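Local coordinates for periplasmic protein (Legionella pneumophila subsp. pneumophila, PDB 4FGQ) that acts as a calcium-dependent periplasmic protease, probably a cysteine protease of the bacterial transglutaminase-like family, at residues A[68-73]-A[85-91]; A[8-13]-A[31-36]; A[106-110]-A[122-128]; A[112-116]-A[150-154]; A[55-59]-A[138-142]. All blocks are in the same frame, centred on the assembly; numbering follows the deposited sequence. Where two conformers were deposited one is given.

Contact 1 of 5, residues A[68-73]-A[85-91]; sequences SDDYWK and DCEDFAI
Ser68 and Lys73 mark the two points where the irregular loop 68-73 draws close to the first turn of helix 86-100: CA of Ser68 is 5.5 Å from CA of Asp85, and CA of Lys73 is 5.6 Å from CA of Asp88. At both points a loop amide is taken up by a carboxylate. Asp69 N donates to Asp85 OD2 over 2.7 Å, arriving on the anti side and somewhat out of the carboxylate plane. Lys73 N points almost straight (175°) at Asp88 OD1, 3.0 Å away, from above that carboxylate. With CG of Asp85 lodged between its own N and carbonyl carbon (chi1 62°), OD1 turns back to accept Asp88 N at 3.0 Å, leaving OD2 to the loop; Asp88 OD2 accepts Asp85 N in return, completing a capping box. Glu87 stretches out and takes a weak bond from Ser68 OG on OE2. Its OE1 lies 3.0 Å from Trp72 NE1, at an angle too poor for a hydrogen bond. The methylenes of Lys73 cross Asp88 obliquely, CG, CD and CE each 3.5 Å from OD2, while NZ goes on to salt bridges with Asp81 and Glu60. Waters join Asp69 O to Glu87 OE1 and Tyr71 O to Asp88 OD2. This gathering of four acidic residues and Tyr71 round a helix start is the calcium site: Asp69, Tyr71, Asp85, Glu87 and Asp88 are its ligands, although no metal is bound here.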
# COMPACT_ATOMS: atom_id res chain seq x y z
N SER A 68 5.38 -11.42 -7.78
CA SER A 68 6.02 -10.16 -7.38
C SER A 68 7.54 -10.21 -7.55
O SER A 68 8.13 -11.29 -7.64
CB SER A 68 5.66 -9.79 -5.94
OG SER A 68 6.23 -10.71 -5.03
N ASP A 69 8.15 -9.03 -7.59
CA ASP A 69 9.61 -8.89 -7.66
C ASP A 69 10.17 -8.99 -6.24
O ASP A 69 9.46 -8.71 -5.27
CB ASP A 69 9.95 -7.53 -8.28
CG ASP A 69 11.44 -7.37 -8.56
OD1 ASP A 69 11.93 -7.94 -9.56
OD2 ASP A 69 12.11 -6.65 -7.79
N ASP A 70 11.43 -9.40 -6.11
CA ASP A 70 12.04 -9.49 -4.78
C ASP A 70 12.20 -8.13 -4.10
O ASP A 70 12.14 -8.03 -2.88
CB ASP A 70 13.40 -10.18 -4.84
CG ASP A 70 13.29 -11.67 -5.01
OD1 ASP A 70 12.16 -12.21 -5.02
OD2 ASP A 70 14.34 -12.31 -5.12
N TYR A 71 12.41 -7.08 -4.90
CA TYR A 71 12.65 -5.74 -4.35
C TYR A 71 11.34 -5.05 -3.97
O TYR A 71 10.40 -5.01 -4.77
CB TYR A 71 13.39 -4.90 -5.38
CG TYR A 71 13.82 -3.53 -4.89
CD1 TYR A 71 13.10 -2.39 -5.22
CD2 TYR A 71 14.97 -3.39 -4.12
CE1 TYR A 71 13.51 -1.14 -4.78
CE2 TYR A 71 15.38 -2.14 -3.68
CZ TYR A 71 14.64 -1.03 -4.01
OH TYR A 71 15.05 0.21 -3.57
N TRP A 72 11.29 -4.50 -2.76
CA TRP A 72 10.12 -3.74 -2.30
C TRP A 72 10.35 -2.25 -2.50
O TRP A 72 11.34 -1.71 -1.99
CB TRP A 72 9.85 -3.99 -0.81
CG TRP A 72 9.35 -5.37 -0.48
CD1 TRP A 72 9.40 -6.48 -1.26
CD2 TRP A 72 8.70 -5.76 0.74
NE1 TRP A 72 8.84 -7.55 -0.60
CE2 TRP A 72 8.39 -7.13 0.63
CE3 TRP A 72 8.36 -5.09 1.92
CZ2 TRP A 72 7.76 -7.85 1.66
CZ3 TRP A 72 7.72 -5.80 2.93
CH2 TRP A 72 7.44 -7.16 2.79
N LYS A 73 9.45 -1.59 -3.22
CA LYS A 73 9.61 -0.16 -3.52
C LYS A 73 9.04 0.74 -2.44
O LYS A 73 7.93 0.51 -1.96
CB LYS A 73 8.89 0.19 -4.83
CG LYS A 73 9.37 -0.56 -6.06
CD LYS A 73 8.70 0.01 -7.32
CE LYS A 73 8.95 -0.86 -8.53
NZ LYS A 73 8.47 -0.19 -9.79
N ASP A 85 4.79 -3.80 -8.34
CA ASP A 85 4.04 -5.05 -8.20
C ASP A 85 2.98 -4.95 -7.11
O ASP A 85 2.80 -3.88 -6.52
CB ASP A 85 4.97 -6.26 -8.01
CG ASP A 85 5.81 -6.18 -6.73
OD1 ASP A 85 5.36 -5.56 -5.75
OD2 ASP A 85 6.92 -6.75 -6.71
N CYS A 86 2.27 -6.04 -6.84
CA CYS A 86 1.15 -5.99 -5.90
C CYS A 86 1.59 -5.53 -4.51
O CYS A 86 0.84 -4.85 -3.80
CB CYS A 86 0.47 -7.36 -5.81
SG CYS A 86 1.57 -8.70 -5.28
N GLU A 87 2.81 -5.90 -4.14
CA GLU A 87 3.34 -5.53 -2.83
C GLU A 87 3.57 -4.02 -2.81
O GLU A 87 3.23 -3.33 -1.83
CB GLU A 87 4.61 -6.33 -2.54
CG GLU A 87 4.41 -7.85 -2.70
CD GLU A 87 5.68 -8.67 -2.50
OE1 GLU A 87 6.80 -8.11 -2.67
OE2 GLU A 87 5.57 -9.87 -2.19
N ASP A 88 4.12 -3.49 -3.90
CA ASP A 88 4.38 -2.06 -4.00
C ASP A 88 3.10 -1.22 -3.96
O ASP A 88 3.08 -0.15 -3.36
CB ASP A 88 5.18 -1.73 -5.27
CG ASP A 88 6.44 -2.57 -5.41
OD1 ASP A 88 7.08 -2.93 -4.39
OD2 ASP A 88 6.82 -2.89 -6.56
N PHE A 89 2.03 -1.71 -4.59
CA PHE A 89 0.73 -1.02 -4.53
C PHE A 89 0.24 -0.96 -3.09
O PHE A 89 -0.26 0.08 -2.63
CB PHE A 89 -0.33 -1.76 -5.36
CG PHE A 89 -0.34 -1.40 -6.83
CD1 PHE A 89 0.71 -1.75 -7.67
CD2 PHE A 89 -1.45 -0.77 -7.39
CE1 PHE A 89 0.69 -1.44 -9.02
CE2 PHE A 89 -1.48 -0.47 -8.75
CZ PHE A 89 -0.40 -0.80 -9.56
N ALA A 90 0.35 -2.07 -2.38
CA ALA A 90 -0.14 -2.12 -1.00
C ALA A 90 0.65 -1.18 -0.09
O ALA A 90 0.09 -0.52 0.79
CB ALA A 90 -0.11 -3.55 -0.46
N ILE A 91 1.96 -1.11 -0.34
CA ILE A 91 2.84 -0.26 0.45
C ILE A 91 2.53 1.23 0.30
O ILE A 91 2.40 1.95 1.30
CB ILE A 91 4.32 -0.56 0.14
CG1 ILE A 91 4.70 -1.95 0.67
CG2 ILE A 91 5.22 0.55 0.70
CD1 ILE A 91 5.99 -2.50 0.08
O HOH W 1 9.06 -9.71 -2.91
O HOH W 2 9.21 -4.19 -7.02
O HOH W 3 5.35 1.54 -2.92

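Contact 2 of 5, residues A[8-13]-A[31-36]; sequences ISVEKI and WGNLID
Ile13 drives its end methyl straight down onto Trp31: CD1 stands 3.6 Å from the centroid of the six-membered ring and only 14° off the ring normal, a CH-pi contact over the face. The indole is brought beneath it by CG lying anti to the backbone N (chi1 -176°). Ile8 meets the same six-membered ring at about a right angle, its CD1 coming obliquely to CH2 at 3.6 Å. Ile35, one helical turn beyond Trp31, fills in between the two isoleucines; its CD1 reaches Ile13 CD1 at 3.5 Å and Ile8 CG2 at 3.7 Å, so the three aliphatic chains and the indole form one continuous apolar patch. Further along, Val10 spreads its branches over helix 22-38. CG2 packs against Ile35 CG2 at 3.6 Å and also touches Gly32 O, while CG1 lies 3.3 Å from Asp36 OD2, a van der Waals contact with the carboxylate of an exposed residue. Gly32, with no side chain, lets the backbones come together, its CA only 4.9 Å from that of Val10, and Ile13 CG2 rests on its N and CA. No hydrogen bond crosses here. The start of helix 10-17, with Ile8 just before it, is thus laid on helix 22-38, whose Trp31 bonds through NE1 to Thr96 of helix 86-100, meets Phe54 of helix 43-55 edge-to-face, and touches Pro75 and Ile79 of helix 75-81.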
# COMPACT_ATOMS: atom_id res chain seq x y z
N ILE A 8 5.01 10.32 5.28
CA ILE A 8 4.80 10.97 4.01
C ILE A 8 4.18 12.32 4.36
O ILE A 8 3.37 12.40 5.27
CB ILE A 8 3.86 10.14 3.12
CG1 ILE A 8 4.56 8.86 2.65
CG2 ILE A 8 3.40 10.94 1.93
CD1 ILE A 8 5.77 9.13 1.77
N SER A 9 4.59 13.38 3.68
CA SER A 9 4.00 14.68 3.94
C SER A 9 3.81 15.43 2.63
O SER A 9 4.61 15.28 1.70
CB SER A 9 4.86 15.50 4.90
OG SER A 9 5.87 16.21 4.22
N VAL A 10 2.74 16.21 2.56
CA VAL A 10 2.44 16.98 1.35
C VAL A 10 3.60 17.92 1.05
O VAL A 10 3.93 18.17 -0.10
CB VAL A 10 1.10 17.74 1.48
CG1 VAL A 10 0.93 18.75 0.35
CG2 VAL A 10 -0.06 16.77 1.48
N GLU A 11 4.24 18.44 2.09
CA GLU A 11 5.33 19.38 1.90
C GLU A 11 6.56 18.70 1.28
O GLU A 11 7.19 19.26 0.38
CB GLU A 11 5.67 20.10 3.21
CG GLU A 11 4.54 20.99 3.75
CD GLU A 11 3.38 20.19 4.32
OE1 GLU A 11 3.61 19.10 4.88
OE2 GLU A 11 2.22 20.65 4.20
N LYS A 12 6.89 17.50 1.75
CA LYS A 12 8.01 16.74 1.18
C LYS A 12 7.70 16.36 -0.26
O LYS A 12 8.57 16.38 -1.13
CB LYS A 12 8.31 15.48 2.00
CG LYS A 12 8.94 15.72 3.37
CD LYS A 12 9.55 14.43 3.94
CE LYS A 12 10.34 14.72 5.22
NZ LYS A 12 11.45 13.74 5.44
N ILE A 13 6.44 16.02 -0.50
CA ILE A 13 6.00 15.62 -1.84
C ILE A 13 6.08 16.77 -2.85
O ILE A 13 6.53 16.58 -3.98
CB ILE A 13 4.57 15.06 -1.80
CG1 ILE A 13 4.55 13.73 -1.04
CG2 ILE A 13 4.05 14.84 -3.20
CD1 ILE A 13 3.17 13.16 -0.86
N TRP A 31 -0.28 13.16 -6.21
CA TRP A 31 -0.20 12.42 -4.95
C TRP A 31 -0.37 13.39 -3.77
O TRP A 31 -1.13 13.11 -2.83
CB TRP A 31 1.15 11.72 -4.88
CG TRP A 31 1.38 10.84 -3.70
CD1 TRP A 31 0.44 10.22 -2.92
CD2 TRP A 31 2.65 10.46 -3.18
NE1 TRP A 31 1.06 9.49 -1.93
CE2 TRP A 31 2.41 9.62 -2.07
CE3 TRP A 31 3.97 10.75 -3.54
CZ2 TRP A 31 3.46 9.07 -1.32
CZ3 TRP A 31 5.00 10.21 -2.79
CH2 TRP A 31 4.74 9.38 -1.70
N GLY A 32 0.34 14.50 -3.82
CA GLY A 32 0.23 15.52 -2.79
C GLY A 32 -1.17 16.10 -2.72
O GLY A 32 -1.72 16.28 -1.63
N ASN A 33 -1.76 16.39 -3.88
CA ASN A 33 -3.12 16.92 -3.91
C ASN A 33 -4.12 15.90 -3.35
O ASN A 33 -5.07 16.28 -2.65
CB ASN A 33 -3.52 17.36 -5.32
CG ASN A 33 -2.76 18.60 -5.78
OD1 ASN A 33 -2.18 19.33 -4.98
ND2 ASN A 33 -2.78 18.85 -7.09
N LEU A 34 -3.90 14.61 -3.64
CA LEU A 34 -4.74 13.54 -3.10
C LEU A 34 -4.73 13.57 -1.58
O LEU A 34 -5.79 13.56 -0.93
CB LEU A 34 -4.26 12.17 -3.60
CG LEU A 34 -4.93 10.93 -2.99
CD1 LEU A 34 -6.28 10.71 -3.63
CD2 LEU A 34 -4.06 9.70 -3.16
N ILE A 35 -3.53 13.60 -1.01
CA ILE A 35 -3.40 13.61 0.45
C ILE A 35 -4.09 14.83 1.05
O ILE A 35 -4.86 14.70 1.99
CB ILE A 35 -1.93 13.54 0.90
CG1 ILE A 35 -1.35 12.16 0.56
CG2 ILE A 35 -1.82 13.78 2.40
CD1 ILE A 35 0.16 12.07 0.67
N ASP A 36 -3.84 16.01 0.48
CA ASP A 36 -4.49 17.23 0.98
C ASP A 36 -6.01 17.13 0.92
O ASP A 36 -6.71 17.56 1.85
CB ASP A 36 -4.02 18.45 0.18
CG ASP A 36 -2.85 19.16 0.82
OD1 ASP A 36 -2.60 18.93 2.03
OD2 ASP A 36 -2.18 19.95 0.13

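Contact 3 of 5, residues A[106-110]-A[122-128]; sequences QLRIT and MVLSFYP
Leu107 to Thr110 pair antiparallel with Val123 to Phe126, the strand axes 4.5 Å apart at closest, and Arg108/Ser125 and Thr110/Val123 form the hydrogen-bonded pairs. Just beyond the strand, Tyr127 N bonds Gln106 O at 2.7 Å. Gln106 returns a bond through its extended side chain: NE2 reaches Tyr127 O at 3.1 Å, the acceptor nearly in the amide plane, while the chain lies beside Phe126, pointing the same way. On the face carrying Leu107, Ile109, Leu124 and Phe126, Leu107 CD2 meets the Phe126 ring at its edge, and Ile109 CG2 touches Met122 CG at 3.7 Å. The other face, with Arg108, Thr110, Val123 and Ser125, is mostly polar. Thr110 OG1 and Ser125 OG share a bond of 2.8 Å, and a water joins Thr110 OG1 to Tyr127 OH. A second water links that hydroxyl to Arg108 NH1; Arg108 CD comes obliquely to the Tyr127 ring. This is a beta hairpin at the centre of the antiparallel sheet, its apolar face packed on helix 86-100.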
# COMPACT_ATOMS: atom_id res chain seq x y z
N GLN A 106 -4.95 0.48 12.36
CA GLN A 106 -6.06 -0.13 11.64
C GLN A 106 -5.66 -0.66 10.28
O GLN A 106 -6.51 -1.16 9.54
CB GLN A 106 -7.19 0.89 11.44
CG GLN A 106 -7.80 1.34 12.74
CD GLN A 106 -9.00 2.24 12.53
OE1 GLN A 106 -8.98 3.42 12.92
NE2 GLN A 106 -10.05 1.70 11.92
N LEU A 107 -4.39 -0.52 9.93
CA LEU A 107 -3.94 -0.90 8.60
C LEU A 107 -2.84 -1.94 8.68
O LEU A 107 -1.85 -1.75 9.38
CB LEU A 107 -3.41 0.32 7.85
CG LEU A 107 -4.45 1.41 7.55
CD1 LEU A 107 -3.75 2.69 7.14
CD2 LEU A 107 -5.38 0.94 6.45
N ARG A 108 -3.02 -3.05 7.97
CA ARG A 108 -1.97 -4.06 7.92
C ARG A 108 -1.76 -4.52 6.51
O ARG A 108 -2.70 -5.02 5.88
CB ARG A 108 -2.31 -5.24 8.82
CG ARG A 108 -2.33 -4.89 10.29
CD ARG A 108 -2.55 -6.09 11.17
NE ARG A 108 -2.72 -5.68 12.57
CZ ARG A 108 -3.03 -6.50 13.56
NH1 ARG A 108 -3.21 -7.79 13.33
NH2 ARG A 108 -3.17 -6.03 14.79
N ILE A 109 -0.55 -4.32 6.00
CA ILE A 109 -0.19 -4.84 4.69
C ILE A 109 -0.17 -6.36 4.82
O ILE A 109 0.46 -6.90 5.73
CB ILE A 109 1.18 -4.31 4.26
CG1 ILE A 109 1.17 -2.77 4.21
CG2 ILE A 109 1.58 -4.91 2.91
CD1 ILE A 109 2.58 -2.14 4.16
N THR A 110 -0.87 -7.06 3.92
CA THR A 110 -1.12 -8.48 4.12
C THR A 110 -0.59 -9.34 2.98
O THR A 110 -0.97 -9.13 1.83
CB THR A 110 -2.62 -8.77 4.25
OG1 THR A 110 -3.15 -8.03 5.36
CG2 THR A 110 -2.89 -10.25 4.50
N MET A 122 -0.12 -9.77 -2.42
CA MET A 122 -0.14 -8.82 -1.31
C MET A 122 -1.29 -7.84 -1.49
O MET A 122 -1.53 -7.35 -2.61
CB MET A 122 1.18 -8.05 -1.25
CG MET A 122 1.44 -7.26 0.03
SD MET A 122 2.20 -8.29 1.31
CE MET A 122 3.92 -8.35 0.85
N VAL A 123 -1.99 -7.55 -0.40
CA VAL A 123 -3.07 -6.57 -0.39
C VAL A 123 -2.89 -5.69 0.83
O VAL A 123 -2.00 -5.93 1.64
CB VAL A 123 -4.45 -7.23 -0.32
CG1 VAL A 123 -4.68 -8.10 -1.57
CG2 VAL A 123 -4.58 -8.06 0.95
N LEU A 124 -3.74 -4.67 0.97
CA LEU A 124 -3.76 -3.87 2.20
C LEU A 124 -5.06 -4.17 2.92
O LEU A 124 -6.13 -4.06 2.33
CB LEU A 124 -3.67 -2.38 1.88
CG LEU A 124 -3.79 -1.43 3.07
CD1 LEU A 124 -2.75 -1.77 4.11
CD2 LEU A 124 -3.60 0.01 2.59
N SER A 125 -4.97 -4.59 4.19
CA SER A 125 -6.16 -4.88 4.98
C SER A 125 -6.48 -3.74 5.93
O SER A 125 -5.60 -3.25 6.64
CB SER A 125 -5.95 -6.16 5.80
OG SER A 125 -5.83 -7.30 4.95
N PHE A 126 -7.73 -3.31 5.95
CA PHE A 126 -8.17 -2.26 6.87
C PHE A 126 -9.06 -2.90 7.91
O PHE A 126 -10.03 -3.57 7.57
CB PHE A 126 -8.95 -1.18 6.10
CG PHE A 126 -9.74 -0.28 7.00
CD1 PHE A 126 -9.13 0.78 7.67
CD2 PHE A 126 -11.11 -0.48 7.19
CE1 PHE A 126 -9.87 1.60 8.50
CE2 PHE A 126 -11.84 0.35 8.02
CZ PHE A 126 -11.22 1.39 8.68
N TYR A 127 -8.74 -2.69 9.19
CA TYR A 127 -9.51 -3.27 10.26
C TYR A 127 -10.32 -2.20 10.97
O TYR A 127 -9.74 -1.33 11.64
CB TYR A 127 -8.56 -3.92 11.28
CG TYR A 127 -7.90 -5.19 10.80
CD1 TYR A 127 -6.81 -5.15 9.94
CD2 TYR A 127 -8.36 -6.43 11.22
CE1 TYR A 127 -6.20 -6.32 9.51
CE2 TYR A 127 -7.76 -7.60 10.78
CZ TYR A 127 -6.68 -7.53 9.93
OH TYR A 127 -6.09 -8.71 9.52
N PRO A 128 -11.66 -2.24 10.85
CA PRO A 128 -12.53 -1.31 11.60
C PRO A 128 -12.24 -1.34 13.10
O PRO A 128 -12.22 -0.29 13.74
CB PRO A 128 -13.94 -1.84 11.33
CG PRO A 128 -13.82 -2.50 9.99
CD PRO A 128 -12.44 -3.13 9.97
O HOH W 4 -3.56 -9.38 10.93
O HOH W 5 -4.36 -9.24 7.55

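Contact 4 of 5, residues A[112-116]-A[150-154]; sequences AASLT and RPDLK
Ala113 and Lys154 grip each other with two backbone bonds, Ala113 N to Lys154 O at 2.8 Å and Lys154 N to Ala113 O at 2.9 Å; a third, Leu115 N to Asp152 O at 2.8 Å, carries the pairing past the end of the strand. Asp152 is fixed from within its own segment. Arg150 takes its carboxylate side-on, NE to OD1 at 3.0 Å and NH2 to OD2 at 2.9 Å, both in the guanidinium plane and on syn lone pairs. Over one face of that guanidinium lies Leu153 CD1. A water donates to Asp152 OD2 and also bonds Ser114 OG across the contact, while Ser114 OG has a further partner in Leu117 N. Packing is light beyond this. With OG1 between backbone N and carbonyl carbon (chi1 50°), Thr116 brings CG2 to 3.8 Å from Asp152 CB. Leu115 CD1 rests near Pro151 O, and Ala112 CB faces Leu153 CB at 4.2 Å. A type I turn, Arg150 to Leu153, leads into strand 153-159 where strand 107-114 ends, an antiparallel pairing of two inner strands of the six-stranded sheet, partly exposed at these strand ends.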
# COMPACT_ATOMS: atom_id res chain seq x y z
N ALA A 112 -0.74 -12.81 1.28
CA ALA A 112 -1.72 -13.88 1.23
C ALA A 112 -1.38 -14.86 0.11
O ALA A 112 -0.71 -14.51 -0.86
CB ALA A 112 -3.13 -13.31 1.02
N ALA A 113 -1.83 -16.10 0.26
CA ALA A 113 -1.77 -17.04 -0.85
C ALA A 113 -3.02 -16.80 -1.70
O ALA A 113 -4.13 -16.77 -1.16
CB ALA A 113 -1.76 -18.46 -0.32
N SER A 114 -2.87 -16.59 -3.00
CA SER A 114 -4.05 -16.55 -3.87
C SER A 114 -4.37 -17.96 -4.31
O SER A 114 -3.57 -18.61 -5.00
CB SER A 114 -3.84 -15.65 -5.09
OG SER A 114 -4.89 -15.88 -6.01
N LEU A 115 -5.53 -18.46 -3.88
CA LEU A 115 -5.93 -19.83 -4.14
C LEU A 115 -6.37 -20.02 -5.58
O LEU A 115 -6.46 -21.15 -6.07
CB LEU A 115 -7.05 -20.25 -3.18
CG LEU A 115 -6.70 -20.11 -1.69
CD1 LEU A 115 -7.81 -20.67 -0.80
CD2 LEU A 115 -5.37 -20.79 -1.37
N THR A 116 -6.62 -18.91 -6.26
CA THR A 116 -7.03 -18.94 -7.66
C THR A 116 -5.85 -18.78 -8.62
O THR A 116 -5.82 -19.41 -9.68
CB THR A 116 -8.09 -17.87 -7.95
OG1 THR A 116 -7.64 -16.61 -7.44
CG2 THR A 116 -9.40 -18.22 -7.27
N ARG A 150 -13.67 -12.53 0.08
CA ARG A 150 -12.46 -12.84 -0.68
C ARG A 150 -11.91 -14.22 -0.31
O ARG A 150 -10.79 -14.33 0.20
CB ARG A 150 -11.38 -11.77 -0.45
CG ARG A 150 -11.75 -10.35 -0.89
CD ARG A 150 -12.04 -10.28 -2.38
NE ARG A 150 -10.94 -10.88 -3.14
CZ ARG A 150 -9.90 -10.21 -3.63
NH1 ARG A 150 -9.79 -8.90 -3.45
NH2 ARG A 150 -8.95 -10.87 -4.30
N PRO A 151 -12.69 -15.28 -0.55
CA PRO A 151 -12.21 -16.61 -0.17
C PRO A 151 -11.02 -17.04 -1.03
O PRO A 151 -10.40 -18.06 -0.73
CB PRO A 151 -13.42 -17.51 -0.45
CG PRO A 151 -14.14 -16.81 -1.55
CD PRO A 151 -13.99 -15.34 -1.25
N ASP A 152 -10.72 -16.28 -2.08
CA ASP A 152 -9.57 -16.58 -2.93
C ASP A 152 -8.25 -16.18 -2.27
O ASP A 152 -7.18 -16.58 -2.73
CB ASP A 152 -9.70 -15.89 -4.29
CG ASP A 152 -9.85 -14.38 -4.18
OD1 ASP A 152 -10.70 -13.90 -3.40
OD2 ASP A 152 -9.11 -13.66 -4.87
N LEU A 153 -8.32 -15.42 -1.19
CA LEU A 153 -7.12 -14.94 -0.50
C LEU A 153 -6.99 -15.60 0.86
O LEU A 153 -7.88 -15.47 1.70
CB LEU A 153 -7.15 -13.42 -0.33
CG LEU A 153 -7.17 -12.57 -1.60
CD1 LEU A 153 -7.26 -11.09 -1.23
CD2 LEU A 153 -5.95 -12.83 -2.48
N LYS A 154 -5.87 -16.30 1.08
CA LYS A 154 -5.60 -16.92 2.38
C LYS A 154 -4.40 -16.23 3.01
O LYS A 154 -3.26 -16.45 2.59
CB LYS A 154 -5.32 -18.41 2.19
CG LYS A 154 -5.13 -19.18 3.50
CD LYS A 154 -4.89 -20.66 3.24
CE LYS A 154 -4.78 -21.43 4.56
NZ LYS A 154 -4.51 -22.88 4.36
O HOH W 6 -6.62 -13.82 -6.05

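Contact 5 of 5, residues A[55-59]-A[138-142]; sequences NQFNY and DSLES
Asn55 holds CG away from its carbonyl carbon and beside its backbone N (chi1 -83°), which aims the amide at the loop after strand 135-137, while Tyr59 CG lies opposite its N (chi1 -174°) and carries the ring to Ser139 and Leu140. Asn55 ND2 donates to Asp138 O at 3.0 Å, in the carbonyl plane; a water at 2.9 Å also accepts from ND2, and Lys93 NZ bonds OD1, so both ends of the amide are held. A second water joins Asn55 O to Ser139 O. Leu140 CD2 sits 3.8 Å above one face of the Tyr59 ring, toward its rim, a CH-pi contact; Ser139 OG comes to the edge, 3.3 Å from CE2. Asp138 OD1 folds the loop into an Asx turn by accepting Leu140 N and also bonds His121 NE2; Cys86, His121 and Asp138 make a grouping consistent with a cysteine-protease active site. The contact joins segment 55-59 to the loop following strand 135-137, beside helix 86-100 and strand 119-126.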
# COMPACT_ATOMS: atom_id res chain seq x y z
N ASN A 55 -4.76 2.42 -7.94
CA ASN A 55 -5.06 1.28 -8.81
C ASN A 55 -4.93 1.57 -10.30
O ASN A 55 -4.91 0.64 -11.10
CB ASN A 55 -6.42 0.65 -8.49
CG ASN A 55 -6.33 -0.32 -7.34
OD1 ASN A 55 -5.23 -0.74 -6.96
ND2 ASN A 55 -7.48 -0.67 -6.76
N GLN A 56 -4.82 2.85 -10.64
CA GLN A 56 -4.63 3.32 -12.02
C GLN A 56 -3.18 3.20 -12.51
O GLN A 56 -2.93 3.41 -13.68
CB GLN A 56 -5.01 4.81 -12.14
CG GLN A 56 -3.85 5.74 -11.66
CD GLN A 56 -4.05 7.20 -11.92
OE1 GLN A 56 -4.12 7.64 -13.08
NE2 GLN A 56 -4.11 7.98 -10.85
N PHE A 57 -2.23 2.92 -11.62
CA PHE A 57 -0.81 2.90 -11.99
C PHE A 57 -0.43 1.58 -12.70
O PHE A 57 -1.23 0.65 -12.78
CB PHE A 57 0.08 3.10 -10.75
CG PHE A 57 0.16 4.53 -10.25
CD1 PHE A 57 -0.95 5.17 -9.74
CD2 PHE A 57 1.37 5.19 -10.22
CE1 PHE A 57 -0.87 6.49 -9.28
CE2 PHE A 57 1.47 6.49 -9.75
CZ PHE A 57 0.34 7.14 -9.28
N ASN A 58 0.79 1.52 -13.24
CA ASN A 58 1.29 0.33 -13.93
C ASN A 58 1.49 -0.84 -12.97
O ASN A 58 2.20 -0.70 -11.97
CB ASN A 58 2.62 0.64 -14.62
CG ASN A 58 2.45 1.50 -15.85
OD1 ASN A 58 1.50 1.31 -16.61
ND2 ASN A 58 3.37 2.43 -16.07
N TYR A 59 0.89 -1.99 -13.27
CA TYR A 59 1.03 -3.18 -12.44
C TYR A 59 2.12 -4.09 -13.01
O TYR A 59 2.00 -4.57 -14.14
CB TYR A 59 -0.31 -3.91 -12.41
CG TYR A 59 -0.38 -5.10 -11.47
CD1 TYR A 59 -0.10 -6.38 -11.93
CD2 TYR A 59 -0.75 -4.93 -10.15
CE1 TYR A 59 -0.19 -7.48 -11.07
CE2 TYR A 59 -0.84 -6.00 -9.29
CZ TYR A 59 -0.55 -7.27 -9.76
OH TYR A 59 -0.65 -8.32 -8.89
N ASP A 138 -7.20 -4.06 -2.80
CA ASP A 138 -6.46 -4.92 -3.72
C ASP A 138 -6.10 -4.12 -4.96
O ASP A 138 -6.72 -3.09 -5.24
CB ASP A 138 -7.37 -6.09 -4.11
CG ASP A 138 -6.61 -7.29 -4.64
OD1 ASP A 138 -5.47 -7.14 -5.09
OD2 ASP A 138 -7.20 -8.39 -4.62
N SER A 139 -5.09 -4.59 -5.67
CA SER A 139 -4.67 -4.04 -6.95
C SER A 139 -5.26 -4.81 -8.14
O SER A 139 -5.16 -4.37 -9.29
CB SER A 139 -3.14 -4.04 -7.05
OG SER A 139 -2.62 -5.28 -6.59
N LEU A 140 -5.86 -5.97 -7.87
CA LEU A 140 -6.50 -6.78 -8.92
C LEU A 140 -8.01 -6.93 -8.71
O LEU A 140 -8.64 -7.87 -9.20
CB LEU A 140 -5.85 -8.18 -9.00
CG LEU A 140 -4.38 -8.22 -9.39
CD1 LEU A 140 -3.89 -9.67 -9.39
CD2 LEU A 140 -4.17 -7.60 -10.77
N GLU A 141 -8.59 -5.97 -7.99
CA GLU A 141 -10.02 -5.93 -7.77
C GLU A 141 -10.28 -4.48 -7.39
O GLU A 141 -9.60 -3.95 -6.52
CB GLU A 141 -10.40 -6.86 -6.61
CG GLU A 141 -11.82 -6.67 -6.09
CD GLU A 141 -12.86 -6.84 -7.17
OE1 GLU A 141 -12.99 -7.97 -7.71
OE2 GLU A 141 -13.55 -5.84 -7.49
N SER A 142 -11.22 -3.83 -8.07
CA SER A 142 -11.50 -2.42 -7.77
C SER A 142 -12.33 -2.23 -6.52
O SER A 142 -12.25 -1.19 -5.88
CB SER A 142 -12.19 -1.73 -8.93
OG SER A 142 -11.26 -1.38 -9.94
O HOH W 7 -5.57 -2.10 -10.51
O HOH W 8 -9.89 0.84 -6.97

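Contacts 1, 2 and 3 are buried, contact 4 is partly exposed and contact 5 lies at the surface. Burial does not set their chemistry: contact 2 is mainly apolar packing with no hydrogen bond across it, contact 3 strand pairing with one apolar and one mainly polar face, contact 1 a cluster of carboxylates and waters, contact 4 backbone pairing beside a salt bridge, contact 5 an amide bond with a CH-pi contact. Contacts 3 and 4 share strand 107-114. Contact 1 touches contact 3 where Glu87 and Cys86 meet Met122, and contact 5 where Cys86 meets Tyr59. Arg150 of contact 4 salt-bridges Asp138 of contact 5. Contact 2 touches none of the others.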